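PDB 3N90: thylakoid lumenal 15 kDa protein 1, chloroplastic, which is of unknown function but folds as a right-handed quadrilateral beta helix of pentapeptide repeats in the chloroplast thylakoid lumen. Local coordinates for residues 120-125 / 139-144; 31-36 / 41-46; 6-11 / 24-29. The protein carries 2 engineered substitutions. One frame throughout, in Å; residues are numbered along the deposited sequence.

Interaction 1 of 3, residues 120-125 / 139-144; sequences VYLCKV and DTLLCN
A disulfide bond joins Cys123 SG to Cys143 SG at 2.1 Å and ties the C-terminal tail to helix 116-125, at the end of the right-handed quadrilateral beta helix. The bridge is relaxed: its chi3 of -89° lies close to the preferred right angle, with a left-handed sense. In each cysteine SG is anti to the backbone carbonyl carbon (chi1 -76° in Cys123, -65° in Cys143), which turns both sulfurs into the gap between the two backbones, where the CA atoms of Cys123 and Cys143 are 5.7 Å apart. The tail reaches this position through a Schellman motif that ends helix 137-140: Leu142 takes positive phi, Cys143 N bonds to Arg138 O, and Leu142 N makes a weak 3.0 Å bond to Asp139 O. Arg138 also binds Cys123 O through NH1 and Asn144 OD1 through NH2, a polar link running beside the covalent one. Next to the bridge, Leu122 and Leu141 cross at about a right angle, and Leu141 also packs on Phe109 and Leu114. Leu122 CD1 meets Leu141 CD2 at 4.0 Å, Leu122 CB lies 3.9 Å from Leu141 CD1, and the disulfide takes part in this apolar patch through Cys123 SG, 4.0 Å from Leu141 CB.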
ATOM      1  N   VAL A 120     -11.895  -9.117   9.026  1.00 16.86           N
ATOM      2  CA  VAL A 120     -13.226  -9.455   8.527  1.00 16.66           C
ATOM      3  C   VAL A 120     -13.520  -8.782   7.188  1.00 16.90           C
ATOM      4  O   VAL A 120     -14.002  -9.439   6.255  1.00 17.12           O
ATOM      5  CB  VAL A 120     -14.346  -9.115   9.563  1.00 16.70           C
ATOM      6  CG1 VAL A 120     -15.693  -9.230   8.930  1.00 18.26           C
ATOM      7  CG2 VAL A 120     -14.250 -10.054  10.757  1.00 17.49           C
ATOM      8  N   TYR A 121     -13.205  -7.490   7.068  1.00 16.42           N
ATOM      9  CA  TYR A 121     -13.475  -6.776   5.838  1.00 17.09           C
ATOM     10  C   TYR A 121     -12.584  -7.285   4.693  1.00 16.75           C
ATOM     11  O   TYR A 121     -13.037  -7.595   3.587  1.00 15.56           O
ATOM     12  CB  TYR A 121     -13.286  -5.235   5.969  1.00 18.21           C
ATOM     13  CG  TYR A 121     -13.542  -4.620   4.608  1.00 19.94           C
ATOM     14  CD1 TYR A 121     -14.855  -4.545   4.102  1.00 21.32           C
ATOM     15  CD2 TYR A 121     -12.482  -4.232   3.752  1.00 21.34           C
ATOM     16  CE1 TYR A 121     -15.113  -4.060   2.823  1.00 22.68           C
ATOM     17  CE2 TYR A 121     -12.749  -3.750   2.450  1.00 22.18           C
ATOM     18  CZ  TYR A 121     -14.068  -3.663   2.005  1.00 23.47           C
ATOM     19  OH  TYR A 121     -14.342  -3.180   0.737  1.00 23.35           O
ATOM     20  N   LEU A 122     -11.288  -7.330   4.976  1.00 15.76           N
ATOM     21  CA  LEU A 122     -10.338  -7.724   3.949  1.00 15.55           C
ATOM     22  C   LEU A 122     -10.647  -9.125   3.413  1.00 15.51           C
ATOM     23  O   LEU A 122     -10.554  -9.352   2.200  1.00 16.90           O
ATOM     24  CB  LEU A 122      -8.903  -7.657   4.500  1.00 16.05           C
ATOM     25  CG  LEU A 122      -8.374  -6.225   4.678  1.00 14.01           C
ATOM     26  CD1 LEU A 122      -7.033  -6.237   5.391  1.00 14.63           C
ATOM     27  CD2 LEU A 122      -8.267  -5.476   3.376  1.00 14.42           C
ATOM     28  N   CYS A 123     -11.044 -10.026   4.315  1.00 15.70           N
ATOM     29  CA  CYS A 123     -11.381 -11.419   3.955  1.00 16.02           C
ATOM     30  C   CYS A 123     -12.646 -11.526   3.112  1.00 17.32           C
ATOM     31  O   CYS A 123     -12.836 -12.544   2.439  1.00 19.10           O
ATOM     32  CB  CYS A 123     -11.518 -12.285   5.187  1.00 16.65           C
ATOM     33  SG  CYS A 123      -9.928 -12.722   5.907  1.00 16.49           S
ATOM     34  N   LYS A 124     -13.506 -10.503   3.153  1.00 16.81           N
ATOM     35  CA  LYS A 124     -14.682 -10.474   2.293  1.00 17.95           C
ATOM     36  C   LYS A 124     -14.285 -10.195   0.885  1.00 19.52           C
ATOM     37  O   LYS A 124     -15.011 -10.555  -0.043  1.00 19.97           O
ATOM     38  CB  LYS A 124     -15.678  -9.371   2.691  1.00 17.40           C
ATOM     39  CG  LYS A 124     -16.491  -9.724   3.894  1.00 18.78           C
ATOM     40  CD  LYS A 124     -17.348  -8.548   4.312  1.00 21.97           C
ATOM     41  CE  LYS A 124     -18.105  -8.904   5.589  1.00 24.08           C
ATOM     42  NZ  LYS A 124     -18.700  -7.674   6.126  1.00 27.05           N
ATOM     43  N   VAL A 125     -13.178  -9.474   0.706  1.00 19.81           N
ATOM     44  CA  VAL A 125     -12.813  -9.078  -0.648  1.00 22.05           C
ATOM     45  C   VAL A 125     -11.535  -9.774  -1.125  1.00 22.12           C
ATOM     46  O   VAL A 125     -11.086  -9.477  -2.234  1.00 24.29           O
ATOM     47  CB  VAL A 125     -12.672  -7.523  -0.802  1.00 22.69           C
ATOM     48  CG1 VAL A 125     -14.042  -6.810  -0.706  1.00 24.13           C
ATOM     49  CG2 VAL A 125     -11.679  -6.973   0.203  1.00 21.97           C
ATOM     50  N   ASP A 139      -4.685 -16.854   2.800  1.00 22.74           N
ATOM     51  CA  ASP A 139      -3.831 -17.480   3.811  0.50 22.44           C
ATOM     52  C   ASP A 139      -3.008 -16.472   4.570  1.00 22.61           C
ATOM     53  O   ASP A 139      -2.844 -16.577   5.789  1.00 23.92           O
ATOM     54  CB  ASP A 139      -2.920 -18.535   3.185  0.50 22.24           C
ATOM     55  CG  ASP A 139      -3.686 -19.726   2.675  0.50 21.88           C
ATOM     56  OD1 ASP A 139      -4.771 -20.006   3.232  0.50 21.49           O
ATOM     57  OD2 ASP A 139      -3.200 -20.382   1.729  0.50 21.38           O
ATOM     58  N   THR A 140      -2.463 -15.476   3.861  1.00 23.11           N
ATOM     59  CA  THR A 140      -1.683 -14.445   4.525  1.00 23.78           C
ATOM     60  C   THR A 140      -2.566 -13.680   5.481  1.00 21.93           C
ATOM     61  O   THR A 140      -2.093 -13.198   6.502  1.00 23.21           O
ATOM     62  CB  THR A 140      -1.000 -13.484   3.507  1.00 23.85           C
ATOM     63  OG1 THR A 140      -1.990 -12.732   2.800  1.00 24.81           O
ATOM     64  CG2 THR A 140      -0.172 -14.295   2.510  1.00 24.60           C
ATOM     65  N   LEU A 141      -3.855 -13.604   5.145  1.00 21.39           N
ATOM     66  CA  LEU A 141      -4.860 -12.940   5.980  1.00 20.38           C
ATOM     67  C   LEU A 141      -5.482 -13.879   7.012  1.00 20.60           C
ATOM     68  O   LEU A 141      -6.185 -13.428   7.911  1.00 19.66           O
ATOM     69  CB  LEU A 141      -5.993 -12.382   5.097  1.00 20.20           C
ATOM     70  CG  LEU A 141      -5.699 -11.104   4.309  1.00 18.36           C
ATOM     71  CD1 LEU A 141      -6.770 -10.756   3.322  1.00 16.11           C
ATOM     72  CD2 LEU A 141      -5.427  -9.933   5.255  1.00 16.37           C
ATOM     73  N   LEU A 142      -5.229 -15.181   6.850  1.00 22.26           N
ATOM     74  CA  LEU A 142      -5.725 -16.202   7.779  1.00 22.61           C
ATOM     75  C   LEU A 142      -7.241 -16.145   7.848  1.00 23.39           C
ATOM     76  O   LEU A 142      -7.839 -16.098   8.941  1.00 23.94           O
ATOM     77  CB  LEU A 142      -5.111 -16.034   9.167  1.00 23.20           C
ATOM     78  CG  LEU A 142      -3.583 -16.197   9.227  1.00 25.56           C
ATOM     79  CD1 LEU A 142      -3.069 -15.734  10.577  1.00 26.47           C
ATOM     80  CD2 LEU A 142      -3.194 -17.663   8.935  1.00 25.81           C
ATOM     81  N   CYS A 143      -7.860 -16.141   6.670  1.00 23.71           N
ATOM     82  CA  CYS A 143      -9.307 -16.014   6.596  1.00 24.95           C
ATOM     83  C   CYS A 143     -10.029 -17.225   7.176  1.00 27.07           C
ATOM     84  O   CYS A 143     -11.023 -17.050   7.870  1.00 27.19           O
ATOM     85  CB  CYS A 143      -9.760 -15.732   5.173  1.00 24.18           C
ATOM     86  SG  CYS A 143      -9.156 -14.117   4.597  1.00 20.86           S
ATOM     87  N   ASN A 144      -9.481 -18.419   6.935  1.00 29.19           N
ATOM     88  CA  ASN A 144     -10.175 -19.672   7.234  1.00 32.05           C
ATOM     89  C   ASN A 144      -9.417 -20.550   8.257  1.00 33.12           C
ATOM     90  O   ASN A 144      -9.340 -21.786   8.119  1.00 33.96           O
ATOM     91  CB  ASN A 144     -10.499 -20.427   5.931  1.00 32.39           C
ATOM     92  CG  ASN A 144     -10.836 -19.469   4.752  1.00 36.81           C
ATOM     93  OD1 ASN A 144     -11.817 -18.709   4.809  1.00 39.92           O
ATOM     94  ND2 ASN A 144     -10.001 -19.490   3.701  1.00 38.02           N
TER

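Interaction 2 of 3, residues 31-36 / 41-46; sequences QDFKTS and ANFKGA
Two central residues of pentapeptide repeats, Phe33 and Phe43, meet inside the quadrilateral beta helix, reaching inward from opposite directions. Their rings form a T-shaped (edge-to-face) pair with planes at 83° and centroids 5.3 Å apart. Phe43 presents its edge: its CZ stands 3.8 Å above one face of Phe33, offset toward the rim, and its CE1 makes the closest approach, 3.6 Å to Phe33 CZ. The two side chains have nearly identical first torsions, CG lying anti to the carbonyl carbon and beside the backbone N (chi1 -68° and -67°), which directs both rings into the interior. Each ring also meets another with nearly parallel planes, Phe33 that of Phe53 and Phe43 that of Phe23. A smaller alanine in place of Phe33 would probably leave the edge of Phe43 without its aromatic face and open a gap beside Phe53. The backbone around both rings is matched as well. Asp32 OD1 accepts from Lys34 N at 2.9 Å and Asn42 OD1 from Lys44 N at 3.0 Å, making two Asx turns. Type II beta turns follow, closed by Ser36 N to Phe33 O at 3.1 Å and Ala46 N to Phe43 O at 2.9 Å, with Thr35 and Gly45 at positive phi. Central residues pointing inward from opposite sides of the coil, here each starting a type II turn, are typical of the pentapeptide-repeat quadrilateral beta helix.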
ATOM      1  N   GLN A  31      10.916   6.022   1.677  1.00 11.75           N
ATOM      2  CA  GLN A  31      10.381   7.347   1.346  1.00 11.85           C
ATOM      3  C   GLN A  31       9.309   7.752   2.374  1.00 12.30           C
ATOM      4  O   GLN A  31       8.461   6.918   2.796  1.00 12.03           O
ATOM      5  CB  GLN A  31       9.784   7.335  -0.046  1.00 11.75           C
ATOM      6  CG  GLN A  31       9.697   8.749  -0.651  1.00 13.66           C
ATOM      7  CD  GLN A  31      11.059   9.374  -0.908  1.00 16.93           C
ATOM      8  OE1 GLN A  31      12.013   8.672  -1.303  1.00 16.18           O
ATOM      9  NE2 GLN A  31      11.165  10.703  -0.700  1.00 12.62           N
ATOM     10  N   ASP A  32       9.352   9.030   2.781  1.00 12.30           N
ATOM     11  CA  ASP A  32       8.449   9.574   3.792  1.00 12.57           C
ATOM     12  C   ASP A  32       7.274  10.283   3.072  1.00 11.48           C
ATOM     13  O   ASP A  32       7.411  11.393   2.592  1.00 12.91           O
ATOM     14  CB  ASP A  32       9.182  10.577   4.713  1.00 14.14           C
ATOM     15  CG  ASP A  32       8.337  11.008   5.916  1.00 16.15           C
ATOM     16  OD1 ASP A  32       7.125  10.649   6.001  1.00 16.12           O
ATOM     17  OD2 ASP A  32       8.874  11.700   6.820  1.00 21.35           O
ATOM     18  N   PHE A  33       6.140   9.611   2.982  1.00 10.26           N
ATOM     19  CA  PHE A  33       4.908  10.239   2.493  1.00  9.83           C
ATOM     20  C   PHE A  33       3.920  10.487   3.641  1.00  9.74           C
ATOM     21  O   PHE A  33       2.695  10.543   3.402  1.00  9.93           O
ATOM     22  CB  PHE A  33       4.201   9.331   1.472  1.00 10.24           C
ATOM     23  CG  PHE A  33       4.936   9.169   0.206  1.00 11.73           C
ATOM     24  CD1 PHE A  33       4.862  10.138  -0.796  1.00  8.65           C
ATOM     25  CD2 PHE A  33       5.676   8.021  -0.027  1.00 11.82           C
ATOM     26  CE1 PHE A  33       5.538   9.940  -2.012  1.00 12.46           C
ATOM     27  CE2 PHE A  33       6.374   7.838  -1.229  1.00 13.03           C
ATOM     28  CZ  PHE A  33       6.307   8.772  -2.218  1.00 12.55           C
ATOM     29  N   LYS A  34       4.413  10.638   4.874  1.00 10.09           N
ATOM     30  CA  LYS A  34       3.513  10.912   5.997  1.00 10.66           C
ATOM     31  C   LYS A  34       2.632  12.136   5.718  1.00 10.88           C
ATOM     32  O   LYS A  34       3.145  13.179   5.307  1.00 10.46           O
ATOM     33  CB  LYS A  34       4.316  11.157   7.283  1.00 11.18           C
ATOM     34  CG  LYS A  34       3.447  11.538   8.460  1.00 11.30           C
ATOM     35  CD  LYS A  34       4.324  11.389   9.721  1.00 17.97           C
ATOM     36  CE  LYS A  34       3.597  11.908  10.927  1.00 19.04           C
ATOM     37  NZ  LYS A  34       4.482  12.262  12.089  1.00 23.51           N
ATOM     38  N   THR A  35       1.335  11.955   5.937  1.00 11.22           N
ATOM     39  CA  THR A  35       0.288  12.979   5.818  1.00 11.44           C
ATOM     40  C   THR A  35       0.367  13.714   4.466  1.00 11.74           C
ATOM     41  O   THR A  35       0.067  14.924   4.374  1.00 11.62           O
ATOM     42  CB  THR A  35       0.177  13.896   7.103  1.00 12.51           C
ATOM     43  OG1 THR A  35      -1.017  14.698   7.074  1.00 14.25           O
ATOM     44  CG2 THR A  35       1.429  14.795   7.343  1.00 14.41           C
ATOM     45  N   SER A  36       0.766  12.978   3.425  1.00 10.39           N
ATOM     46  CA  SER A  36       0.629  13.527   2.077  1.00  9.95           C
ATOM     47  C   SER A  36      -0.698  13.158   1.430  1.00 10.08           C
ATOM     48  O   SER A  36      -1.364  12.188   1.815  1.00  9.46           O
ATOM     49  CB  SER A  36       1.780  13.105   1.200  1.00  9.23           C
ATOM     50  OG  SER A  36       2.925  13.793   1.639  1.00 14.70           O
ATOM     51  N   ALA A  41      -2.526   8.719  -7.294  1.00 15.81           N
ATOM     52  CA  ALA A  41      -1.096   8.669  -7.567  1.00 14.88           C
ATOM     53  C   ALA A  41      -0.791   7.313  -8.165  1.00 14.19           C
ATOM     54  O   ALA A  41      -1.479   6.344  -7.870  1.00 14.22           O
ATOM     55  CB  ALA A  41      -0.261   8.877  -6.307  1.00 15.29           C
ATOM     56  N   ASN A  42       0.255   7.257  -8.979  1.00 14.75           N
ATOM     57  CA  ASN A  42       0.694   6.025  -9.613  1.00 14.42           C
ATOM     58  C   ASN A  42       1.975   5.489  -8.981  1.00 13.98           C
ATOM     59  O   ASN A  42       3.058   6.062  -9.152  1.00 13.68           O
ATOM     60  CB  ASN A  42       0.940   6.284 -11.106  1.00 15.90           C
ATOM     61  CG  ASN A  42       1.132   4.998 -11.911  1.00 17.15           C
ATOM     62  OD1 ASN A  42       1.167   3.900 -11.368  1.00 15.41           O
ATOM     63  ND2 ASN A  42       1.272   5.160 -13.231  1.00 19.27           N
ATOM     64  N   PHE A  43       1.844   4.416  -8.195  1.00 13.01           N
ATOM     65  CA  PHE A  43       3.014   3.708  -7.643  1.00 13.09           C
ATOM     66  C   PHE A  43       3.168   2.311  -8.239  1.00 13.32           C
ATOM     67  O   PHE A  43       3.743   1.447  -7.606  1.00 12.88           O
ATOM     68  CB  PHE A  43       2.925   3.547  -6.109  1.00 12.85           C
ATOM     69  CG  PHE A  43       3.016   4.861  -5.330  1.00 10.77           C
ATOM     70  CD1 PHE A  43       4.259   5.429  -5.047  1.00 10.31           C
ATOM     71  CD2 PHE A  43       1.868   5.518  -4.907  1.00 12.38           C
ATOM     72  CE1 PHE A  43       4.386   6.609  -4.322  1.00  9.79           C
ATOM     73  CE2 PHE A  43       1.972   6.743  -4.183  1.00 13.17           C
ATOM     74  CZ  PHE A  43       3.249   7.279  -3.903  1.00 12.64           C
ATOM     75  N   LYS A  44       2.635   2.079  -9.434  1.00 13.84           N
ATOM     76  CA  LYS A  44       2.657   0.706  -9.971  1.00 14.77           C
ATOM     77  C   LYS A  44       4.086   0.189 -10.061  1.00 14.86           C
ATOM     78  O   LYS A  44       4.946   0.869 -10.617  1.00 15.77           O
ATOM     79  CB  LYS A  44       1.974   0.647 -11.343  1.00 15.86           C
ATOM     80  CG  LYS A  44       2.006  -0.753 -11.974  1.00 17.57           C
ATOM     81  CD  LYS A  44       1.037  -0.831 -13.146  1.00 21.29           C
ATOM     82  CE  LYS A  44       0.868  -2.279 -13.581  1.00 26.07           C
ATOM     83  NZ  LYS A  44      -0.184  -2.410 -14.609  1.00 29.40           N
ATOM     84  N   GLY A  45       4.351  -0.970  -9.463  1.00 15.17           N
ATOM     85  CA  GLY A  45       5.699  -1.570  -9.450  1.00 14.83           C
ATOM     86  C   GLY A  45       6.784  -0.780  -8.759  1.00 15.56           C
ATOM     87  O   GLY A  45       7.984  -1.053  -8.954  1.00 16.23           O
ATOM     88  N   ALA A  46       6.394   0.225  -7.959  1.00 15.00           N
ATOM     89  CA  ALA A  46       7.370   0.976  -7.201  1.00 14.73           C
ATOM     90  C   ALA A  46       8.000   0.111  -6.097  1.00 15.27           C
ATOM     91  O   ALA A  46       7.402  -0.870  -5.629  1.00 15.07           O
ATOM     92  CB  ALA A  46       6.761   2.223  -6.606  1.00 14.60           C
TER

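Interaction 3 of 3, residues 6-11 / 24-29; sequences GPYGQG and SGQTLI. With SO4 (sulfate ion), chain B.
The Tyr8 ring and the Gln26 amide lie nearly in one plane, 13° apart, with the amide at the ring's edge. Over one face of the ring, above its centre, sits Gly6 CA at 4.0 Å, an arrangement consistent with the cis peptide bond before Pro7; a side chain at Gly6 would be crowded by the ring. Leu28 also comes to the edge, its CD2 lying 3.5 Å from Tyr8 CD2, while Phe23 meets the ring edge-to-face. Across the contact Gln26 NE2 gives Tyr8 OH a weak hydrogen bond of 2.7 Å, with an N-H...O angle of 150°. NE2 also presses within 2.7 Å of Tyr8 CE2, too close for comfort, so the detail of this bond and the amide's placing are doubtful. The Gln26 side chain is extended beyond CG (chi2 -165°), which carries its amide out to the phenol. The hydroxyl's stronger partner is the backbone carbonyl of Phe2, so the phenol links the N-terminal residues to segment 24-29. A water adds a longer bridge: it accepts from Tyr8 N at 2.9 Å and donates weakly to Thr27 O at 3.5 Å. Nearby, a sulfate ion, probably from the crystallisation liquor, takes a weak bond from Gln10 N to its O1 at 3.4 Å. Since a carbonyl can only accept, the hydroxyl probably donates to Phe2 O, and its acceptor role toward Gln26 is weak and less certain.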
ATOM      1  N   GLY A   6      14.203  11.686  -9.689  1.00 32.22           N
ATOM      2  CA  GLY A   6      14.861  11.507  -8.369  1.00 32.38           C
ATOM      3  C   GLY A   6      15.979  10.457  -8.333  1.00 31.72           C
ATOM      4  O   GLY A   6      16.324   9.899  -9.380  1.00 32.23           O
ATOM      5  N   PRO A   7      16.492  10.095  -7.128  1.00 30.61           N
ATOM      6  CA  PRO A   7      15.893  10.039  -5.779  1.00 29.53           C
ATOM      7  C   PRO A   7      15.304  11.340  -5.278  1.00 28.07           C
ATOM      8  O   PRO A   7      15.692  12.434  -5.722  1.00 27.73           O
ATOM      9  CB  PRO A   7      17.077   9.637  -4.880  1.00 30.33           C
ATOM     10  CG  PRO A   7      18.282  10.124  -5.626  1.00 30.45           C
ATOM     11  CD  PRO A   7      17.938   9.802  -7.062  1.00 31.02           C
ATOM     12  N   TYR A   8      14.357  11.204  -4.359  1.00 25.57           N
ATOM     13  CA  TYR A   8      13.644  12.334  -3.823  1.00 24.17           C
ATOM     14  C   TYR A   8      14.009  12.523  -2.368  1.00 22.75           C
ATOM     15  O   TYR A   8      13.863  11.589  -1.545  1.00 22.14           O
ATOM     16  CB  TYR A   8      12.119  12.145  -3.960  1.00 23.80           C
ATOM     17  CG  TYR A   8      11.638  11.799  -5.353  1.00 22.85           C
ATOM     18  CD1 TYR A   8      11.485  12.791  -6.314  1.00 23.49           C
ATOM     19  CD2 TYR A   8      11.332  10.487  -5.708  1.00 21.82           C
ATOM     20  CE1 TYR A   8      11.042  12.491  -7.594  1.00 22.87           C
ATOM     21  CE2 TYR A   8      10.881  10.175  -6.979  1.00 22.06           C
ATOM     22  CZ  TYR A   8      10.745  11.193  -7.928  1.00 22.91           C
ATOM     23  OH  TYR A   8      10.301  10.906  -9.205  1.00 25.19           O
ATOM     24  N   GLY A   9      14.445  13.735  -2.028  1.00 21.08           N
ATOM     25  CA  GLY A   9      14.628  14.107  -0.627  1.00 19.79           C
ATOM     26  C   GLY A   9      13.319  13.930   0.131  1.00 19.26           C
ATOM     27  O   GLY A   9      12.250  14.005  -0.465  1.00 19.79           O
ATOM     28  N   GLN A  10      13.389  13.711   1.438  1.00 18.88           N
ATOM     29  CA  GLN A  10      12.168  13.441   2.222  1.00 19.30           C
ATOM     30  C   GLN A  10      11.237  14.662   2.216  1.00 19.31           C
ATOM     31  O   GLN A  10      10.005  14.517   2.264  1.00 19.06           O
ATOM     32  CB  GLN A  10      12.515  13.022   3.641  1.00 19.30           C
ATOM     33  CG  GLN A  10      13.339  11.717   3.741  1.00 19.81           C
ATOM     34  CD  GLN A  10      12.569  10.472   3.311  1.00 17.98           C
ATOM     35  OE1 GLN A  10      11.666  10.533   2.470  1.00 17.60           O
ATOM     36  NE2 GLN A  10      12.908   9.338   3.916  1.00 18.34           N
ATOM     37  N   GLY A  11      11.832  15.856   2.100  1.00 19.27           N
ATOM     38  CA  GLY A  11      11.031  17.111   2.094  1.00 19.33           C
ATOM     39  C   GLY A  11      10.150  17.274   0.871  1.00 20.14           C
ATOM     40  O   GLY A  11       9.197  18.082   0.862  1.00 20.34           O
ATOM     41  N   SER A  24       5.507   5.578 -10.758  1.00 16.59           N
ATOM     42  CA  SER A  24       5.515   4.165 -11.181  1.00 17.19           C
ATOM     43  C   SER A  24       6.949   3.684 -11.436  1.00 18.30           C
ATOM     44  O   SER A  24       7.762   4.406 -12.023  1.00 18.27           O
ATOM     45  CB  SER A  24       4.626   3.968 -12.413  1.00 18.14           C
ATOM     46  OG  SER A  24       5.050   4.848 -13.439  1.00 19.39           O
ATOM     47  N   GLY A  25       7.268   2.495 -10.938  1.00 18.96           N
ATOM     48  CA  GLY A  25       8.602   1.867 -11.108  1.00 19.48           C
ATOM     49  C   GLY A  25       9.784   2.476 -10.365  1.00 19.97           C
ATOM     50  O   GLY A  25      10.944   2.015 -10.509  1.00 21.12           O
ATOM     51  N   GLN A  26       9.532   3.499  -9.563  1.00 19.82           N
ATOM     52  CA  GLN A  26      10.617   4.215  -8.926  0.50 19.08           C
ATOM     53  C   GLN A  26      11.092   3.557  -7.661  1.00 19.58           C
ATOM     54  O   GLN A  26      10.324   2.858  -6.984  1.00 19.29           O
ATOM     55  CB  GLN A  26      10.206   5.642  -8.671  0.50 19.21           C
ATOM     56  CG  GLN A  26       9.776   6.301  -9.978  0.50 19.33           C
ATOM     57  CD  GLN A  26       9.699   7.768  -9.870  0.50 20.75           C
ATOM     58  OE1 GLN A  26       9.275   8.451 -10.803  0.50 21.71           O
ATOM     59  NE2 GLN A  26      10.095   8.286  -8.728  0.50 21.22           N
ATOM     60  N   THR A  27      12.368   3.787  -7.341  1.00 19.73           N
ATOM     61  CA  THR A  27      12.943   3.318  -6.106  1.00 19.52           C
ATOM     62  C   THR A  27      12.664   4.336  -5.037  1.00 18.00           C
ATOM     63  O   THR A  27      13.192   5.463  -5.072  1.00 18.23           O
ATOM     64  CB  THR A  27      14.454   3.081  -6.245  1.00 20.81           C
ATOM     65  OG1 THR A  27      14.656   2.176  -7.312  1.00 23.80           O
ATOM     66  CG2 THR A  27      15.023   2.469  -4.988  1.00 22.49           C
ATOM     67  N   LEU A  28      11.786   3.947  -4.099  1.00 15.73           N
ATOM     68  CA  LEU A  28      11.344   4.806  -3.014  1.00 14.87           C
ATOM     69  C   LEU A  28      11.455   4.109  -1.642  1.00 14.78           C
ATOM     70  O   LEU A  28      10.567   4.205  -0.800  1.00 12.86           O
ATOM     71  CB  LEU A  28       9.900   5.271  -3.258  1.00 14.92           C
ATOM     72  CG  LEU A  28       9.692   5.955  -4.624  1.00 17.25           C
ATOM     73  CD1 LEU A  28       8.242   5.898  -5.027  1.00 16.85           C
ATOM     74  CD2 LEU A  28      10.197   7.364  -4.556  1.00 17.82           C
ATOM     75  N   ILE A  29      12.575   3.436  -1.429  1.00 13.49           N
ATOM     76  CA  ILE A  29      12.792   2.715  -0.191  1.00 14.47           C
ATOM     77  C   ILE A  29      12.773   3.693   0.967  1.00 12.97           C
ATOM     78  O   ILE A  29      13.514   4.674   0.979  1.00 13.74           O
ATOM     79  CB  ILE A  29      14.121   1.945  -0.287  1.00 13.55           C
ATOM     80  CG1 ILE A  29      13.996   0.837  -1.356  1.00 15.52           C
ATOM     81  CG2 ILE A  29      14.564   1.467   1.094  1.00 13.91           C
ATOM     82  CD1 ILE A  29      15.325   0.051  -1.639  1.00 17.39           C
TER
HETATM   83  S   SO4 B 500      17.143  11.663   1.781  0.50 22.27           S
HETATM   84  O1  SO4 B 500      16.525  12.831   2.410  0.50 23.99           O
HETATM   85  O2  SO4 B 500      18.579  11.865   1.576  0.50 22.47           O
HETATM   86  O3  SO4 B 500      16.558  11.495   0.436  0.50 24.38           O
HETATM   87  O4  SO4 B 500      16.938  10.484   2.590  0.50 20.75           O
HETATM   88  O   HOH W   1      13.583   8.540  -3.523  1.00 26.45           O

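From the N terminus the contacts come in series, with none nesting or crossing. Interaction 3 closes first, drawing segment 6-11, with the start of helix 10-13, against segment 24-29 across 12 intervening residues. Interaction 2 then spans just four residues, 37-40, and joins two sides of the repeat interior. These two touch: Gln10 OE1 meets Asp32 N at 2.8 Å and Gly25 N meets Lys44 O at 2.9 Å, both probable hydrogen bonds; the first connects the start of helix 10-13 to segment 31-36, the second joins segment 24-29 to segment 41-46. Interaction 1 closes last, around 13 residues, and ties helix 116-125 to the C-terminal tail. Its centre lies about 31 Å from that of interaction 3, on the opposite side of the chain's centre.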